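Local coordinates for protein uncharacterized N-acetyltransferase D2E76_00625 (Mycobacteroides abscessus, PDB 6YCA) that probably transfers an acetyl group from acetyl coenzyme A to an amine, as a GCN5-related N-acetyltransferase that cannot modify aminoglycosides, at residues A[159-164]-A[269-273]; A[262-266]-A[287-292]; A[214-220]-A[232-238]. The contacts are given in a common frame with arbitrary orientation. Residues are numbered along the deposited sequence.

Overall arrangement
Contacts 1 and 2 are buried and share helix 259-270. Contact 1 holds the C-terminal end of that helix and the residues after it against the end of strand 149-160 and the 3-10 turn after it. Contact 2 packs its middle turn on the loop after strand 277-284. Their centres lie about 12 Å apart, and I159 CD1 meets L289 CD1 at 3.9 Å. Contact 3 is at the surface. It is built on salt bridges, whereas contact 2 is mostly apolar and contact 1 combines leucine packing with arginine-to-carbonyl bonding. Contact 3 reaches contact 1 through Y233, whose CD1 is 3.6 Å from L269 CD2. Contacts 1 and 3 both touch a second subunit.

Contact 1. Residues A[159-164]-A[269-273]; sequences IQRRRA and LLDLD. With ACO (acetyl coenzyme *a), chain M; SO4 (sulfate ion), chain L.
This contact joins the end of strand 149-160 and the turn after it to the C-terminus of helix 259-270 of the second GNAT domain. The strand pairs with strand 277-284 in the large mixed sheet. Strand geometry stops at Q160. A short 3-10 turn follows at 161-163, with A164 N to R161 O at 3.0 Å. Helical geometry is lost at D271. The closest CA atoms are those of R161 and L270, 5.8 Å apart. R161 is extended at chi1 and chi2 (t, t) and turns at chi3 (p). Its NH1 donates to L270 O, the carbonyl of the last helical residue, at 3.1 Å. Its NE bonds to V275 O. One guanidinium face lies against L272 O. L270 (m, t) fills the apolar side: its CD2 lies 3.7 Å from A164 CB and 4.1 Å from I159 CG2. D273, ending 269-273, reaches an acetyl coenzyme A also bound by S138 and T115 of a second subunit. The ligand's OAP donates to D273 OD2 at 2.8 Å.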
loop_
_atom_site.group_PDB
_atom_site.type_symbol
_atom_site.label_atom_id
_atom_site.label_comp_id
_atom_site.label_asym_id
_atom_site.label_seq_id
_atom_site.Cartn_x
_atom_site.Cartn_y
_atom_site.Cartn_z
ATOM N N ILE A 159 13.215 10.213 -12.549
ATOM C CA ILE A 159 13.597 11.613 -12.438
ATOM C C ILE A 159 12.355 12.410 -12.073
ATOM O O ILE A 159 11.327 12.310 -12.754
ATOM C CB ILE A 159 14.193 12.127 -13.757
ATOM C CG1 ILE A 159 15.410 11.288 -14.156
ATOM C CG2 ILE A 159 14.560 13.595 -13.625
ATOM C CD1 ILE A 159 16.027 11.702 -15.478
ATOM N N GLN A 160 12.438 13.187 -10.998
ATOM C CA GLN A 160 11.376 14.127 -10.650
ATOM C C GLN A 160 11.661 15.413 -11.421
ATOM O O GLN A 160 12.537 16.196 -11.044
ATOM C CB GLN A 160 11.306 14.351 -9.143
ATOM C CG GLN A 160 9.878 14.485 -8.612
ATOM C CD GLN A 160 9.804 15.201 -7.272
ATOM O OE1 GLN A 160 9.124 16.224 -7.138
ATOM N NE2 GLN A 160 10.496 14.663 -6.268
ATOM N N ARG A 161 10.929 15.619 -12.522
ATOM C CA ARG A 161 11.297 16.648 -13.497
ATOM C C ARG A 161 11.344 18.047 -12.895
ATOM O O ARG A 161 12.164 18.867 -13.320
ATOM C CB ARG A 161 10.357 16.614 -14.703
ATOM C CG ARG A 161 10.818 17.474 -15.868
ATOM C CD ARG A 161 9.763 17.531 -16.951
ATOM N NE ARG A 161 8.581 18.273 -16.521
ATOM C CZ ARG A 161 8.441 19.591 -16.618
ATOM N NH1 ARG A 161 9.411 20.328 -17.141
ATOM N NH2 ARG A 161 7.324 20.171 -16.200
ATOM N N ARG A 162 10.463 18.350 -11.933
ATOM C CA ARG A 162 10.453 19.685 -11.338
ATOM C C ARG A 162 11.770 19.996 -10.641
ATOM O O ARG A 162 12.174 21.161 -10.572
ATOM C CB ARG A 162 9.269 19.845 -10.382
ATOM C CG ARG A 162 9.308 18.948 -9.151
ATOM C CD ARG A 162 8.152 19.252 -8.206
ATOM N NE ARG A 162 6.880 18.809 -8.779
ATOM C CZ ARG A 162 6.000 19.608 -9.381
ATOM N NH1 ARG A 162 4.882 19.098 -9.886
ATOM N NH2 ARG A 162 6.238 20.912 -9.483
ATOM N N ARG A 163 12.440 18.978 -10.108
ATOM C CA ARG A 163 13.722 19.140 -9.436
ATOM C C ARG A 163 14.921 18.996 -10.369
ATOM O O ARG A 163 16.064 19.111 -9.909
ATOM C CB ARG A 163 13.848 18.124 -8.305
ATOM C CG ARG A 163 12.677 18.083 -7.358
ATOM C CD ARG A 163 12.814 16.887 -6.438
ATOM N NE ARG A 163 14.109 16.876 -5.764
ATOM C CZ ARG A 163 14.490 15.947 -4.898
ATOM N NH1 ARG A 163 13.674 14.944 -4.597
ATOM N NH2 ARG A 163 15.687 16.015 -4.339
ATOM N N ALA A 164 14.700 18.726 -11.653
ATOM C CA ALA A 164 15.789 18.395 -12.573
ATOM C C ALA A 164 16.127 19.565 -13.497
ATOM O O ALA A 164 16.043 19.471 -14.717
ATOM C CB ALA A 164 15.442 17.135 -13.360
ATOM N N LEU A 269 13.650 15.819 -22.574
ATOM C CA LEU A 269 12.762 15.219 -21.586
ATOM C C LEU A 269 12.615 16.114 -20.363
ATOM O O LEU A 269 11.507 16.287 -19.843
ATOM C CB LEU A 269 13.298 13.842 -21.194
ATOM C CG LEU A 269 13.343 12.807 -22.322
ATOM C CD1 LEU A 269 14.071 11.551 -21.882
ATOM C CD2 LEU A 269 11.928 12.460 -22.771
ATOM N N LEU A 270 13.716 16.703 -19.893
ATOM C CA LEU A 270 13.641 17.541 -18.704
ATOM C C LEU A 270 12.815 18.798 -18.933
ATOM O O LEU A 270 12.286 19.357 -17.969
ATOM C CB LEU A 270 15.045 17.929 -18.241
ATOM C CG LEU A 270 16.018 16.785 -17.944
ATOM C CD1 LEU A 270 17.370 17.342 -17.544
ATOM C CD2 LEU A 270 15.469 15.871 -16.860
ATOM N N ASP A 271 12.638 19.210 -20.183
ATOM C CA ASP A 271 11.937 20.440 -20.518
ATOM C C ASP A 271 10.531 20.181 -21.047
ATOM O O ASP A 271 9.865 21.119 -21.500
ATOM C CB ASP A 271 12.743 21.215 -21.563
ATOM C CG ASP A 271 12.451 22.700 -21.551
ATOM O OD1 ASP A 271 11.898 23.200 -20.549
ATOM O OD2 ASP A 271 12.761 23.369 -22.557
ATOM N N LEU A 272 10.066 18.935 -20.994
ATOM C CA LEU A 272 8.750 18.575 -21.504
ATOM C C LEU A 272 7.661 19.003 -20.528
ATOM O O LEU A 272 7.630 18.542 -19.383
ATOM C CB LEU A 272 8.676 17.069 -21.723
ATOM C CG LEU A 272 8.407 16.620 -23.151
ATOM C CD1 LEU A 272 9.154 15.329 -23.447
ATOM C CD2 LEU A 272 6.924 16.454 -23.367
ATOM N N ASP A 273 6.753 19.856 -20.991
ATOM C CA ASP A 273 5.726 20.411 -20.124
ATOM C C ASP A 273 4.692 19.343 -19.786
ATOM O O ASP A 273 4.468 18.401 -20.552
ATOM C CB ASP A 273 5.027 21.568 -20.829
ATOM C CG ASP A 273 5.872 22.817 -20.868
ATOM O OD1 ASP A 273 6.360 23.236 -19.795
ATOM O OD2 ASP A 273 6.065 23.368 -21.972
HETATM N N1A ACO M . 4.657 25.998 -16.083
HETATM C C2A ACO M . 5.167 27.126 -15.572
HETATM N N3A ACO M . 5.234 28.331 -16.154
HETATM C C4A ACO M . 4.743 28.468 -17.414
HETATM C C5A ACO M . 4.182 27.358 -18.051
HETATM C C6A ACO M . 4.145 26.054 -17.335
HETATM N N6A ACO M . 3.612 24.961 -17.936
HETATM N N7A ACO M . 3.773 27.739 -19.272
HETATM C C8A ACO M . 4.067 29.053 -19.396
HETATM N N9A ACO M . 4.655 29.494 -18.273
HETATM C C1B ACO M . 5.105 30.890 -18.042
HETATM C C2B ACO M . 6.400 31.177 -18.791
HETATM O O2B ACO M . 7.529 30.876 -17.966
HETATM C C3B ACO M . 6.260 32.691 -18.961
HETATM O O3B ACO M . 6.632 33.320 -17.743
HETATM P P3B ACO M . 7.574 34.620 -17.782
HETATM O O7A ACO M . 8.875 34.241 -18.447
HETATM O O8A ACO M . 6.871 35.689 -18.583
HETATM O O9A ACO M . 7.815 35.089 -16.364
HETATM C C4B ACO M . 4.761 32.907 -19.145
HETATM O O4B ACO M . 4.113 31.791 -18.538
HETATM C C5B ACO M . 4.389 33.069 -20.615
HETATM O O5B ACO M . 4.971 31.981 -21.320
HETATM P P1A ACO M . 4.872 31.783 -22.906
HETATM O O1A ACO M . 6.257 31.812 -23.508
HETATM O O2A ACO M . 3.978 32.847 -23.500
HETATM O O3A ACO M . 4.209 30.334 -23.103
HETATM P P2A ACO M . 4.608 29.028 -23.951
HETATM O O4A ACO M . 4.867 29.391 -25.398
HETATM O O5A ACO M . 5.838 28.413 -23.324
HETATM O O6A ACO M . 3.379 27.998 -23.834
HETATM C CBP ACO M . 2.022 26.417 -22.644
HETATM C CCP ACO M . 2.836 27.695 -22.552
HETATM C CDP ACO M . 0.999 26.541 -23.765
HETATM C CEP ACO M . 1.305 26.177 -21.325
HETATM C CAP ACO M . 3.005 25.288 -22.963
HETATM O OAP ACO M . 3.944 25.172 -21.886
HETATM C C9P ACO M . 2.331 23.958 -23.170
HETATM O O9P ACO M . 1.974 23.609 -24.284
HETATM N N8P ACO M . 2.184 23.205 -22.082
HETATM C C7P ACO M . 1.582 21.883 -22.098
HETATM C C6P ACO M . 0.141 21.864 -22.592
HETATM C C5P ACO M . -0.797 22.613 -21.674
HETATM O O5P ACO M . -0.639 22.576 -20.465
HETATM N N4P ACO M . -1.772 23.308 -22.252
HETATM C C3P ACO M . -2.739 24.020 -21.444
HETATM C C2P ACO M . -4.081 23.301 -21.415
HETATM S S1P ACO M . -5.241 24.203 -20.443
HETATM C C ACO M . -6.509 24.282 -21.536
HETATM O O ACO M . -6.588 23.456 -22.433
HETATM C CH3 ACO M . -7.533 25.370 -21.405
HETATM S S SO4 L . 15.746 13.953 -1.175
HETATM O O1 SO4 L . 16.730 15.028 -1.036
HETATM O O2 SO4 L . 14.494 14.353 -0.536
HETATM O O3 SO4 L . 15.492 13.675 -2.585
HETATM O O4 SO4 L . 16.256 12.746 -0.528
#

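Contact 2. Residues A[262-266]-A[287-292]; sequences YRALV and DPLPHL
A helix packs on the connection between strands 277-284 and 299-312 here, within the second GNAT domain. Residues 262-266 are one turn of helix 259-270, with V266 N to Y262 O at 2.9 Å. Residues 287-292 turn tightly: H291 N bonds to P288 O at 3.1 Å and L292 N to L289 O at 3.0 Å. The backbones stay well apart. R263 and L292 have CA atoms 8.0 Å apart, V266 and L289 8.4 Å, so side chains fill the gap. Y262 takes chi1 t with chi2 near 80°, and its CB points toward the loop. Its ring passes P288, with CE2 to P288 CG at 3.8 Å, and L292, with CE2 to L292 CD1 at 3.7 Å. L289 and L292 are both m, t. V266 (chi1 t) meets both of them through CG1, 3.7 Å from L289 CD2 and 3.6 Å from L292 CD1. R263 adds its aliphatic part, with CG 3.8 Å from L292 CD2. Its NH1 bonds to the R384 carbonyl of a fourth subunit, so the edge of this contact takes part in that interface. D287 points its CB sideways, with chi1 near -149°, between wells. It is held by a salt bridge from its OD2 to R283. The Y262 hydroxyl OH gives a weak hydrogen bond to D287 OD1 at 2.8 Å.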
loop_
_atom_site.group_PDB
_atom_site.type_symbol
_atom_site.label_atom_id
_atom_site.label_comp_id
_atom_site.label_asym_id
_atom_site.label_seq_id
_atom_site.Cartn_x
_atom_site.Cartn_y
_atom_site.Cartn_z
ATOM N N TYR A 262 23.386 13.024 -26.351
ATOM C CA TYR A 262 22.905 12.554 -25.055
ATOM C C TYR A 262 22.289 13.695 -24.255
ATOM O O TYR A 262 21.161 13.582 -23.757
ATOM C CB TYR A 262 24.052 11.911 -24.272
ATOM C CG TYR A 262 23.675 11.483 -22.869
ATOM C CD1 TYR A 262 22.987 10.295 -22.650
ATOM C CD2 TYR A 262 24.000 12.263 -21.763
ATOM C CE1 TYR A 262 22.637 9.889 -21.373
ATOM C CE2 TYR A 262 23.651 11.869 -20.479
ATOM C CZ TYR A 262 22.967 10.679 -20.291
ATOM O OH TYR A 262 22.611 10.275 -19.023
ATOM N N ARG A 263 23.013 14.811 -24.128
ATOM C CA ARG A 263 22.503 15.933 -23.345
ATOM C C ARG A 263 21.279 16.561 -23.999
ATOM O O ARG A 263 20.314 16.909 -23.309
ATOM C CB ARG A 263 23.605 16.964 -23.100
ATOM C CG ARG A 263 24.723 16.471 -22.191
ATOM C CD ARG A 263 25.713 17.579 -21.903
ATOM N NE ARG A 263 26.398 17.993 -23.122
ATOM C CZ ARG A 263 27.596 17.552 -23.497
ATOM N NH1 ARG A 263 28.255 16.685 -22.738
ATOM N NH2 ARG A 263 28.143 17.984 -24.628
ATOM N N ALA A 264 21.291 16.700 -25.329
ATOM C CA ALA A 264 20.145 17.294 -26.010
ATOM C C ALA A 264 18.903 16.429 -25.845
ATOM O O ALA A 264 17.816 16.943 -25.551
ATOM C CB ALA A 264 20.464 17.506 -27.486
ATOM N N LEU A 265 19.048 15.109 -25.997
ATOM C CA LEU A 265 17.900 14.216 -25.856
ATOM C C LEU A 265 17.390 14.178 -24.423
ATOM O O LEU A 265 16.178 14.234 -24.193
ATOM C CB LEU A 265 18.250 12.815 -26.350
ATOM C CG LEU A 265 18.405 12.716 -27.864
ATOM C CD1 LEU A 265 18.926 11.350 -28.251
ATOM C CD2 LEU A 265 17.072 12.998 -28.523
ATOM N N VAL A 266 18.294 14.063 -23.448
ATOM C CA VAL A 266 17.879 14.101 -22.047
ATOM C C VAL A 266 17.282 15.459 -21.700
ATOM O O VAL A 266 16.262 15.548 -21.003
ATOM C CB VAL A 266 19.066 13.747 -21.131
ATOM C CG1 VAL A 266 18.726 14.045 -19.681
ATOM C CG2 VAL A 266 19.438 12.288 -21.303
ATOM N N ASP A 287 25.115 5.743 -16.041
ATOM C CA ASP A 287 24.557 6.824 -16.835
ATOM C C ASP A 287 24.733 8.137 -16.084
ATOM O O ASP A 287 24.325 8.239 -14.920
ATOM C CB ASP A 287 23.070 6.566 -17.072
ATOM C CG ASP A 287 22.581 7.122 -18.395
ATOM O OD1 ASP A 287 23.412 7.627 -19.181
ATOM O OD2 ASP A 287 21.360 7.043 -18.657
ATOM N N PRO A 288 25.351 9.143 -16.687
ATOM C CA PRO A 288 25.640 10.379 -15.945
ATOM C C PRO A 288 24.438 11.289 -15.728
ATOM O O PRO A 288 24.602 12.512 -15.708
ATOM C CB PRO A 288 26.708 11.061 -16.810
ATOM C CG PRO A 288 26.441 10.566 -18.189
ATOM C CD PRO A 288 25.954 9.147 -18.031
ATOM N N LEU A 289 23.237 10.723 -15.572
ATOM C CA LEU A 289 22.071 11.541 -15.233
ATOM C C LEU A 289 22.256 12.365 -13.965
ATOM O O LEU A 289 21.937 13.568 -13.988
ATOM C CB LEU A 289 20.792 10.695 -15.187
ATOM C CG LEU A 289 20.190 10.204 -16.501
ATOM C CD1 LEU A 289 19.028 9.263 -16.236
ATOM C CD2 LEU A 289 19.721 11.388 -17.314
ATOM N N PRO A 290 22.742 11.817 -12.848
ATOM C CA PRO A 290 22.913 12.656 -11.652
ATOM C C PRO A 290 23.821 13.852 -11.866
ATOM O O PRO A 290 23.686 14.849 -11.147
ATOM C CB PRO A 290 23.515 11.686 -10.626
ATOM C CG PRO A 290 23.080 10.349 -11.076
ATOM C CD PRO A 290 23.070 10.407 -12.571
ATOM N N HIS A 291 24.719 13.800 -12.841
ATOM C CA HIS A 291 25.658 14.887 -13.077
ATOM C C HIS A 291 25.125 15.956 -14.022
ATOM O O HIS A 291 25.807 16.962 -14.245
ATOM C CB HIS A 291 26.989 14.328 -13.577
ATOM C CG HIS A 291 27.664 13.419 -12.598
ATOM N ND1 HIS A 291 28.311 13.885 -11.471
ATOM C CD2 HIS A 291 27.802 12.072 -12.581
ATOM C CE1 HIS A 291 28.814 12.865 -10.802
ATOM N NE2 HIS A 291 28.520 11.753 -11.454
ATOM N N LEU A 292 23.935 15.762 -14.586
ATOM C CA LEU A 292 23.348 16.750 -15.479
ATOM C C LEU A 292 22.533 17.812 -14.756
ATOM O O LEU A 292 22.268 18.868 -15.337
ATOM C CB LEU A 292 22.432 16.055 -16.489
ATOM C CG LEU A 292 23.127 15.341 -17.641
ATOM C CD1 LEU A 292 22.115 14.600 -18.486
ATOM C CD2 LEU A 292 23.882 16.344 -18.480
#

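Contact 3. Residues A[214-220]-A[232-238]; sequences DAADPVK and RYRPQDT
D214 in the last turn of helix 204-216 and D217 just after it face two arginines on strand 229-235. D217 leaves helical geometry, P218 turns (-67/-26), and V219 and K220 are extended. The closest CA atoms are those of K220 and R234, 7.0 Å apart. R232 and R234 both point their CB toward the helix end. D214 takes the R232 guanidinium end-on: R232 NH1 donates to D214 OD2 at 3.2 Å and R232 NH2 to D214 OD1 at 3.3 Å. D214 OD1 also accepts a weak bond from R234 NH1 at 3.3 Å. The donors R232 NH2 and R234 NH1, 3.0 Å apart, thus share this acceptor and are not bonded to each other. R234 NH2 lies 2.3 Å from D217 OD2, a salt bridge shorter than normal, which probably reflects coordinate error at 2.90 Å resolution. D217 OD1 accepts from V219 N at 3.2 Å and closes an Asx turn. K220 NZ donates to D214 O at 2.8 Å and D217 O at 3.1 Å. R232 NH2 has a second acid, D252 on strand 248-256. V219 O lies over one face of the R234 guanidinium, and V219 CG1 packs on P235 CG at 4.0 Å. P235 and T238 pack on G48 of a second subunit. D214, D217, R232 and R234 form a surface salt-bridge network, tying a helix C-terminus to the sheet of the second GNAT domain.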
loop_
_atom_site.group_PDB
_atom_site.type_symbol
_atom_site.label_atom_id
_atom_site.label_comp_id
_atom_site.label_asym_id
_atom_site.label_seq_id
_atom_site.Cartn_x
_atom_site.Cartn_y
_atom_site.Cartn_z
ATOM N N ASP A 214 4.344 -2.632 -30.873
ATOM C CA ASP A 214 3.801 -1.283 -30.976
ATOM C C ASP A 214 2.359 -1.288 -31.473
ATOM O O ASP A 214 1.544 -0.471 -31.031
ATOM C CB ASP A 214 4.671 -0.439 -31.905
ATOM C CG ASP A 214 6.005 -0.086 -31.291
ATOM O OD1 ASP A 214 6.228 -0.432 -30.109
ATOM O OD2 ASP A 214 6.827 0.542 -31.994
ATOM N N ALA A 215 2.023 -2.204 -32.385
ATOM C CA ALA A 215 0.666 -2.234 -32.921
ATOM C C ALA A 215 -0.346 -2.704 -31.887
ATOM O O ALA A 215 -1.493 -2.242 -31.893
ATOM C CB ALA A 215 0.610 -3.119 -34.165
ATOM N N ALA A 216 0.059 -3.594 -30.979
ATOM C CA ALA A 216 -0.873 -4.094 -29.974
ATOM C C ALA A 216 -1.192 -3.034 -28.929
ATOM O O ALA A 216 -2.289 -3.041 -28.357
ATOM C CB ALA A 216 -0.307 -5.350 -29.309
ATOM N N ASP A 217 -0.254 -2.129 -28.665
ATOM C CA ASP A 217 -0.455 -1.087 -27.666
ATOM C C ASP A 217 -1.186 0.091 -28.300
ATOM O O ASP A 217 -0.686 0.665 -29.273
ATOM C CB ASP A 217 0.901 -0.628 -27.142
ATOM C CG ASP A 217 0.790 0.219 -25.886
ATOM O OD1 ASP A 217 -0.345 0.499 -25.450
ATOM O OD2 ASP A 217 1.844 0.601 -25.329
ATOM N N PRO A 218 -2.363 0.477 -27.797
ATOM C CA PRO A 218 -3.049 1.642 -28.377
ATOM C C PRO A 218 -2.311 2.948 -28.148
ATOM O O PRO A 218 -2.479 3.882 -28.941
ATOM C CB PRO A 218 -4.423 1.626 -27.693
ATOM C CG PRO A 218 -4.193 0.898 -26.420
ATOM C CD PRO A 218 -3.148 -0.144 -26.719
ATOM N N VAL A 219 -1.508 3.045 -27.090
ATOM C CA VAL A 219 -0.721 4.246 -26.827
ATOM C C VAL A 219 0.492 4.220 -27.748
ATOM O O VAL A 219 1.378 3.375 -27.600
ATOM C CB VAL A 219 -0.295 4.342 -25.357
ATOM C CG1 VAL A 219 -0.441 5.762 -24.859
ATOM C CG2 VAL A 219 -1.131 3.410 -24.495
ATOM N N LYS A 220 0.537 5.141 -28.681
ATOM C CA LYS A 220 1.656 5.174 -29.606
ATOM C C LYS A 220 2.813 5.959 -29.005
ATOM O O LYS A 220 2.598 6.917 -28.254
ATOM C CB LYS A 220 1.227 5.821 -30.920
ATOM C CG LYS A 220 0.122 5.049 -31.628
ATOM C CD LYS A 220 0.549 3.602 -31.858
ATOM C CE LYS A 220 -0.618 2.713 -32.203
ATOM N NZ LYS A 220 -0.188 1.293 -32.244
ATOM N N ARG A 232 12.690 7.476 -27.624
ATOM C CA ARG A 232 11.294 7.052 -27.638
ATOM C C ARG A 232 10.745 7.101 -26.221
ATOM O O ARG A 232 11.397 6.624 -25.286
ATOM C CB ARG A 232 11.175 5.616 -28.137
ATOM C CG ARG A 232 11.190 5.419 -29.625
ATOM C CD ARG A 232 11.246 3.929 -29.900
ATOM N NE ARG A 232 10.176 3.211 -29.211
ATOM C CZ ARG A 232 9.176 2.587 -29.822
ATOM N NH1 ARG A 232 9.115 2.563 -31.148
ATOM N NH2 ARG A 232 8.252 1.962 -29.105
ATOM N N TYR A 233 9.553 7.667 -26.060
ATOM C CA TYR A 233 8.917 7.710 -24.748
ATOM C C TYR A 233 7.403 7.613 -24.885
ATOM O O TYR A 233 6.825 8.046 -25.885
ATOM C CB TYR A 233 9.332 8.940 -23.926
ATOM C CG TYR A 233 9.115 10.275 -24.605
ATOM C CD1 TYR A 233 10.083 10.816 -25.445
ATOM C CD2 TYR A 233 7.948 10.996 -24.402
ATOM C CE1 TYR A 233 9.891 12.043 -26.061
ATOM C CE2 TYR A 233 7.746 12.219 -25.012
ATOM C CZ TYR A 233 8.718 12.738 -25.842
ATOM O OH TYR A 233 8.513 13.955 -26.450
ATOM N N ARG A 234 6.768 7.050 -23.857
ATOM C CA ARG A 234 5.339 6.784 -23.863
ATOM C C ARG A 234 4.695 7.266 -22.569
ATOM O O ARG A 234 5.237 7.039 -21.481
ATOM C CB ARG A 234 5.110 5.271 -23.997
ATOM C CG ARG A 234 3.820 4.883 -24.699
ATOM C CD ARG A 234 3.785 3.385 -24.984
ATOM N NE ARG A 234 4.781 3.023 -25.992
ATOM C CZ ARG A 234 4.795 1.877 -26.668
ATOM N NH1 ARG A 234 5.744 1.648 -27.564
ATOM N NH2 ARG A 234 3.858 0.960 -26.458
ATOM N N PRO A 235 3.530 7.910 -22.649
ATOM C CA PRO A 235 2.808 8.282 -21.427
ATOM C C PRO A 235 2.180 7.050 -20.791
ATOM O O PRO A 235 1.778 6.104 -21.477
ATOM C CB PRO A 235 1.740 9.261 -21.930
ATOM C CG PRO A 235 1.503 8.857 -23.342
ATOM C CD PRO A 235 2.838 8.374 -23.866
ATOM N N GLN A 236 2.088 7.068 -19.460
ATOM C CA GLN A 236 1.571 5.915 -18.732
ATOM C C GLN A 236 0.060 5.910 -18.543
ATOM O O GLN A 236 -0.681 5.487 -19.436
ATOM C CB GLN A 236 2.289 5.774 -17.390
ATOM C CG GLN A 236 3.777 5.533 -17.525
ATOM C CD GLN A 236 4.077 4.194 -18.164
ATOM O OE1 GLN A 236 4.432 4.114 -19.342
ATOM N NE2 GLN A 236 3.937 3.130 -17.385
ATOM N N ASP A 237 -0.411 6.329 -17.374
ATOM C CA ASP A 237 -1.825 6.194 -17.031
ATOM C C ASP A 237 -2.621 7.317 -17.697
ATOM O O ASP A 237 -3.078 8.274 -17.067
ATOM C CB ASP A 237 -2.010 6.146 -15.522
ATOM C CG ASP A 237 -1.203 5.036 -14.880
ATOM O OD1 ASP A 237 -1.336 3.875 -15.321
ATOM O OD2 ASP A 237 -0.424 5.324 -13.947
ATOM N N THR A 238 -2.798 7.166 -19.012
ATOM C CA THR A 238 -3.429 8.211 -19.808
ATOM C C THR A 238 -4.888 8.408 -19.422
ATOM O O THR A 238 -5.441 9.497 -19.625
ATOM C CB THR A 238 -3.317 7.870 -21.291
ATOM O OG1 THR A 238 -4.055 6.672 -21.555
ATOM C CG2 THR A 238 -1.859 7.661 -21.681
#